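Local coordinates for appr-1-p processing domain protein (Thermus aquaticus Y51MC23, PDB 5M31) that is a macro domain protein, a compact alpha/beta module in which helices pack against a mixed six-stranded beta-sheet, at residues V24-N29 with L116-I121; R112-R117 with E147-V152. One frame throughout, in Å; residues are numbered along the deposited sequence. Where two conformers were deposited one is given.

Interaction 1: residues V24-N29 with L116-I121; sequences VEALVN and LRVRSI
Ser120 hooks the backbone of Glu25, and Glu25 hooks that of Arg119, where segments 24-29 and 116-121 converge. The hydroxyl of Ser120 sits in the crowded position between its own N and carbonyl carbon (chi1 57°). There it nests against CA and CB of Val24, and Ser120 OG accepts a hydrogen bond from Glu25 N at 3.0 Å. Glu25 reaches the other way: its chain, extended beyond CG, runs alongside Arg119, and its OE1 receives Arg119 N at 2.9 Å in a nearly straight bond (167°) that arrives from above the carboxylate plane. The guanidinium of Arg119 turns away to the carbonyl of Gly151, its NE 6.3 Å from Glu25 OE2, so the two charges do not touch. Ser120 O accepts only weak bonds from the N atoms of Glu25 and Ala26.

Beneath these bonds the fit is apolar. The methyl of Ala26 fills the dip between two bumps, Val118 CG1 at 4.0 Å from its CB and Ile121 CG1 at 3.8 Å from the same atom. With CG1 anti to its backbone N (chi1 -170°), Ile121 in turn pushes its CD1 into the groove between Ala26 CB and Val28 CG2, 3.9 Å from the latter. Phe85 of the next strand touches both Ala26 and Ile121. The arrangement belongs to the starts of two neighbouring parallel strands, 26-31 and 120-123, in the central sheet of the macro-domain fold.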
loop_
_atom_site.group_PDB
_atom_site.type_symbol
_atom_site.label_atom_id
_atom_site.label_comp_id
_atom_site.label_asym_id
_atom_site.label_seq_id
_atom_site.Cartn_x
_atom_site.Cartn_y
_atom_site.Cartn_z
ATOM N N VAL A 24 3.465 8.800 9.784
ATOM C CA VAL A 24 2.502 7.787 10.202
ATOM C C VAL A 24 3.193 6.491 10.567
ATOM O O VAL A 24 4.368 6.368 10.408
ATOM C CB VAL A 24 1.480 7.524 9.058
ATOM C CG1 VAL A 24 0.694 8.789 8.770
ATOM C CG2 VAL A 24 2.222 7.037 7.841
ATOM N N GLU A 25 2.434 5.515 11.057
ATOM C CA GLU A 25 2.993 4.233 11.509
ATOM C C GLU A 25 3.258 3.303 10.349
ATOM O O GLU A 25 4.091 2.438 10.474
ATOM C CB GLU A 25 2.024 3.518 12.467
ATOM C CG GLU A 25 1.868 4.196 13.817
ATOM C CD GLU A 25 0.972 3.434 14.781
ATOM O OE1 GLU A 25 0.383 2.434 14.436
ATOM O OE2 GLU A 25 0.852 3.857 15.935
ATOM N N ALA A 26 2.478 3.429 9.261
ATOM C CA ALA A 26 2.529 2.447 8.182
ATOM C C ALA A 26 2.424 3.183 6.852
ATOM O O ALA A 26 1.599 4.067 6.732
ATOM C CB ALA A 26 1.414 1.420 8.316
ATOM N N LEU A 27 3.236 2.765 5.887
ATOM C CA LEU A 27 3.105 3.207 4.502
ATOM C C LEU A 27 2.688 2.047 3.631
ATOM O O LEU A 27 3.182 0.924 3.778
ATOM C CB LEU A 27 4.416 3.740 3.960
ATOM C CG LEU A 27 4.998 4.981 4.648
ATOM C CD1 LEU A 27 6.282 5.377 3.920
ATOM C CD2 LEU A 27 4.020 6.140 4.726
ATOM N N VAL A 28 1.843 2.365 2.681
ATOM C CA VAL A 28 1.496 1.391 1.592
ATOM C C VAL A 28 2.320 1.648 0.339
ATOM O O VAL A 28 2.367 2.776 -0.172
ATOM C CB VAL A 28 -0.013 1.483 1.258
ATOM C CG1 VAL A 28 -0.355 0.533 0.128
ATOM C CG2 VAL A 28 -0.844 1.191 2.499
ATOM N N ASN A 29 2.922 0.578 -0.145
ATOM C CA ASN A 29 3.699 0.525 -1.384
ATOM C C ASN A 29 2.897 -0.330 -2.352
ATOM O O ASN A 29 2.442 -1.397 -1.980
ATOM C CB ASN A 29 4.991 -0.194 -1.078
ATOM C CG ASN A 29 5.891 -0.302 -2.252
ATOM O OD1 ASN A 29 5.827 0.498 -3.154
ATOM N ND2 ASN A 29 6.848 -1.188 -2.165
ATOM N N LEU A 116 -2.496 -5.743 13.193
ATOM C CA LEU A 116 -1.302 -5.110 13.685
ATOM C C LEU A 116 -1.618 -3.908 14.580
ATOM O O LEU A 116 -0.690 -3.321 15.138
ATOM C CB LEU A 116 -0.385 -4.696 12.543
ATOM C CG LEU A 116 0.215 -5.868 11.772
ATOM C CD1 LEU A 116 0.804 -5.436 10.452
ATOM C CD2 LEU A 116 1.250 -6.580 12.640
ATOM N N ARG A 117 -2.905 -3.599 14.780
ATOM C CA ARG A 117 -3.343 -2.469 15.618
ATOM C C ARG A 117 -2.643 -1.177 15.165
ATOM O O ARG A 117 -2.258 -0.314 15.972
ATOM C CB ARG A 117 -3.132 -2.773 17.114
ATOM C CG ARG A 117 -3.585 -4.194 17.470
ATOM C CD ARG A 117 -3.161 -4.650 18.848
ATOM N NE ARG A 117 -3.565 -6.042 19.052
ATOM C CZ ARG A 117 -3.330 -6.752 20.161
ATOM N NH1 ARG A 117 -2.682 -6.207 21.213
ATOM N NH2 ARG A 117 -3.777 -8.016 20.244
ATOM N N VAL A 118 -2.563 -1.023 13.848
ATOM C CA VAL A 118 -2.006 0.211 13.256
ATOM C C VAL A 118 -2.951 1.379 13.430
ATOM O O VAL A 118 -4.165 1.229 13.241
ATOM C CB VAL A 118 -1.732 -0.030 11.746
ATOM C CG1 VAL A 118 -1.479 1.271 11.021
ATOM C CG2 VAL A 118 -0.559 -0.962 11.622
ATOM N N ARG A 119 -2.424 2.544 13.890
ATOM C CA ARG A 119 -3.283 3.673 14.225
ATOM C C ARG A 119 -3.172 4.807 13.204
ATOM O O ARG A 119 -3.946 5.753 13.255
ATOM C CB ARG A 119 -2.919 4.247 15.612
ATOM C CG ARG A 119 -2.932 3.224 16.715
ATOM C CD ARG A 119 -4.287 2.561 16.883
ATOM N NE ARG A 119 -5.378 3.532 17.023
ATOM C CZ ARG A 119 -5.718 4.193 18.131
ATOM N NH1 ARG A 119 -5.079 4.024 19.307
ATOM N NH2 ARG A 119 -6.744 5.045 18.086
ATOM N N SER A 120 -2.184 4.732 12.319
ATOM C CA SER A 120 -2.087 5.720 11.235
ATOM C C SER A 120 -1.382 5.103 10.053
ATOM O O SER A 120 -0.461 4.313 10.217
ATOM C CB SER A 120 -1.352 6.985 11.696
ATOM O OG SER A 120 -0.083 6.652 12.178
ATOM N N ILE A 121 -1.866 5.428 8.852
ATOM C CA ILE A 121 -1.382 4.798 7.625
ATOM C C ILE A 121 -1.559 5.780 6.474
ATOM O O ILE A 121 -2.495 6.582 6.461
ATOM C CB ILE A 121 -2.123 3.462 7.340
ATOM C CG1 ILE A 121 -1.470 2.666 6.214
ATOM C CG2 ILE A 121 -3.601 3.693 7.144
ATOM C CD1 ILE A 121 -1.817 1.177 6.258
#

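Interaction 2: residues R112-R117 with E147-V152; sequences RIQELR and EALEGV
The last turn of helix 99-116, closed at Arg117 by a Schellman motif, lies beside a type II beta turn from Leu149 to Val152, with Gln114 CA 8.3 Å from Leu149 CA. Gly151 holds the third position of that turn with a positive phi of 84°. No hydrogen bond joins the two segments; side chains fill the gap.

Leu149 drives the contact with its forked tip. Its CG stands anti to the carbonyl carbon, and the two methyls part company at the helix surface. Leu149 CD1 meets Ile113 CD1 at 3.7 Å, the two side chains crossing at about a right angle. On the other prong, Leu149 CD2 has Gln114 NE2 at 3.6 Å. The Gln114 chain is extended beyond CG, so its amide end lies across this methyl along the more exposed side of the interface.

Ile113 offers a second branch: CG2 of Ile113, anti to its backbone N, faces the notch formed by Leu149 CD1 and Val152 CG2, 4.0 Å from the latter. Two branches of one isoleucine are thus shared between both ends of the beta turn, while Ile113 also rests on Phe85 of the sheet. Val152, whose backbone bonds to Met11, leads into strand 153-157. The loop is the return leg of a beta-alpha-beta crossover from strand 120-123 through helix 135-146, here laid against the end of the neighbouring helix in an alpha/beta macro domain.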
loop_
_atom_site.group_PDB
_atom_site.type_symbol
_atom_site.label_atom_id
_atom_site.label_comp_id
_atom_site.label_asym_id
_atom_site.label_seq_id
_atom_site.Cartn_x
_atom_site.Cartn_y
_atom_site.Cartn_z
ATOM N N ARG A 112 -4.989 -6.238 7.733
ATOM C CA ARG A 112 -3.631 -6.097 8.283
ATOM C C ARG A 112 -3.573 -4.942 9.270
ATOM O O ARG A 112 -2.854 -5.021 10.262
ATOM C CB ARG A 112 -2.598 -5.826 7.207
ATOM C CG ARG A 112 -2.131 -7.027 6.386
ATOM C CD ARG A 112 -2.235 -8.388 7.019
ATOM N NE ARG A 112 -1.175 -8.690 7.978
ATOM C CZ ARG A 112 0.064 -9.068 7.652
ATOM N NH1 ARG A 112 0.350 -9.354 6.404
ATOM N NH2 ARG A 112 1.006 -9.201 8.596
ATOM N N ILE A 113 -4.292 -3.868 8.970
ATOM C CA ILE A 113 -4.371 -2.704 9.904
ATOM C C ILE A 113 -4.901 -3.196 11.243
ATOM O O ILE A 113 -4.303 -2.898 12.347
ATOM C CB ILE A 113 -5.258 -1.594 9.284
ATOM C CG1 ILE A 113 -4.509 -0.945 8.107
ATOM C CG2 ILE A 113 -5.698 -0.604 10.361
ATOM C CD1 ILE A 113 -5.401 -0.009 7.332
ATOM N N GLN A 114 -5.967 -3.976 11.201
ATOM C CA GLN A 114 -6.586 -4.485 12.431
ATOM C C GLN A 114 -5.712 -5.463 13.152
ATOM O O GLN A 114 -5.558 -5.320 14.403
ATOM C CB GLN A 114 -8.019 -4.960 12.114
ATOM C CG GLN A 114 -8.802 -3.689 11.746
ATOM C CD GLN A 114 -10.293 -3.808 11.665
ATOM O OE1 GLN A 114 -10.841 -4.846 11.283
ATOM N NE2 GLN A 114 -10.993 -2.680 12.015
ATOM N N GLU A 115 -5.101 -6.405 12.440
ATOM C CA GLU A 115 -4.194 -7.436 13.013
ATOM C C GLU A 115 -3.056 -6.794 13.784
ATOM O O GLU A 115 -2.725 -7.233 14.905
ATOM C CB GLU A 115 -3.567 -8.336 11.933
ATOM C CG GLU A 115 -4.502 -9.384 11.341
ATOM C CD GLU A 115 -4.014 -10.041 10.078
ATOM O OE1 GLU A 115 -2.940 -9.680 9.511
ATOM O OE2 GLU A 115 -4.798 -10.820 9.488
ATOM N N LEU A 116 -2.496 -5.743 13.193
ATOM C CA LEU A 116 -1.302 -5.110 13.685
ATOM C C LEU A 116 -1.618 -3.908 14.580
ATOM O O LEU A 116 -0.690 -3.321 15.138
ATOM C CB LEU A 116 -0.385 -4.696 12.543
ATOM C CG LEU A 116 0.215 -5.868 11.772
ATOM C CD1 LEU A 116 0.804 -5.436 10.452
ATOM C CD2 LEU A 116 1.250 -6.580 12.640
ATOM N N ARG A 117 -2.905 -3.599 14.780
ATOM C CA ARG A 117 -3.343 -2.469 15.618
ATOM C C ARG A 117 -2.643 -1.177 15.165
ATOM O O ARG A 117 -2.258 -0.314 15.972
ATOM C CB ARG A 117 -3.132 -2.773 17.114
ATOM C CG ARG A 117 -3.585 -4.194 17.470
ATOM C CD ARG A 117 -3.161 -4.650 18.848
ATOM N NE ARG A 117 -3.565 -6.042 19.052
ATOM C CZ ARG A 117 -3.330 -6.752 20.161
ATOM N NH1 ARG A 117 -2.682 -6.207 21.213
ATOM N NH2 ARG A 117 -3.777 -8.016 20.244
ATOM N N GLU A 147 -13.257 3.948 5.699
ATOM C CA GLU A 147 -14.005 4.746 6.669
ATOM C C GLU A 147 -14.661 3.840 7.738
ATOM O O GLU A 147 -15.105 4.329 8.789
ATOM C CB GLU A 147 -15.020 5.646 5.952
ATOM C CG GLU A 147 -14.354 6.801 5.206
ATOM C CD GLU A 147 -15.319 7.617 4.351
ATOM O OE1 GLU A 147 -16.530 7.282 4.323
ATOM O OE2 GLU A 147 -14.860 8.590 3.691
ATOM N N ALA A 148 -14.612 2.518 7.513
ATOM C CA ALA A 148 -15.032 1.531 8.528
ATOM C C ALA A 148 -13.863 1.070 9.446
ATOM O O ALA A 148 -13.858 -0.071 9.936
ATOM C CB ALA A 148 -15.670 0.331 7.846
ATOM N N LEU A 149 -12.886 1.957 9.659
ATOM C CA LEU A 149 -11.786 1.722 10.587
ATOM C C LEU A 149 -11.888 2.700 11.740
ATOM O O LEU A 149 -11.539 3.914 11.605
ATOM C CB LEU A 149 -10.450 1.950 9.903
ATOM C CG LEU A 149 -10.039 0.956 8.812
ATOM C CD1 LEU A 149 -8.699 1.387 8.303
ATOM C CD2 LEU A 149 -9.964 -0.453 9.390
ATOM N N GLU A 150 -12.187 2.165 12.900
ATOM C CA GLU A 150 -12.291 2.945 14.126
ATOM C C GLU A 150 -10.907 3.283 14.643
ATOM O O GLU A 150 -10.097 2.389 14.848
ATOM C CB GLU A 150 -13.028 2.127 15.207
ATOM C CG GLU A 150 -13.052 2.772 16.604
ATOM C CD GLU A 150 -11.829 2.435 17.498
ATOM O OE1 GLU A 150 -11.263 1.321 17.371
ATOM O OE2 GLU A 150 -11.448 3.289 18.353
ATOM N N GLY A 151 -10.637 4.561 14.858
ATOM C CA GLY A 151 -9.418 4.981 15.528
ATOM C C GLY A 151 -8.182 5.096 14.641
ATOM O O GLY A 151 -7.077 5.325 15.134
ATOM N N VAL A 152 -8.359 4.932 13.334
ATOM C CA VAL A 152 -7.222 4.946 12.433
ATOM C C VAL A 152 -7.231 6.181 11.571
ATOM O O VAL A 152 -8.251 6.491 10.930
ATOM C CB VAL A 152 -7.250 3.718 11.493
ATOM C CG1 VAL A 152 -6.012 3.720 10.618
ATOM C CG2 VAL A 152 -7.321 2.437 12.319
#

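Interactions 1 and 2 meet along the link from helix 99-116 to strand 120-123, sharing Leu116 and Arg117, and their centres lie about 9 Å apart. Val118 N probably hydrogen-bonds to Ile113 O, 3.0 Å away, tying the start of the link to the helix end. Ile121 CD1, wedged against the strand in interaction 1, has Ile113 CG1 on another side at 3.9 Å, so apolar packing runs on into interaction 2. The turn of residues 149-152 is held too: Arg119 NH2 lies 3.0 Å from Gly151 O, a probable hydrogen bond, and Val118 O packs on Val152 CG2 at 3.5 Å. The helix end is thus joined to the start of strand 120-123 and to the turn leading into strand 153-157.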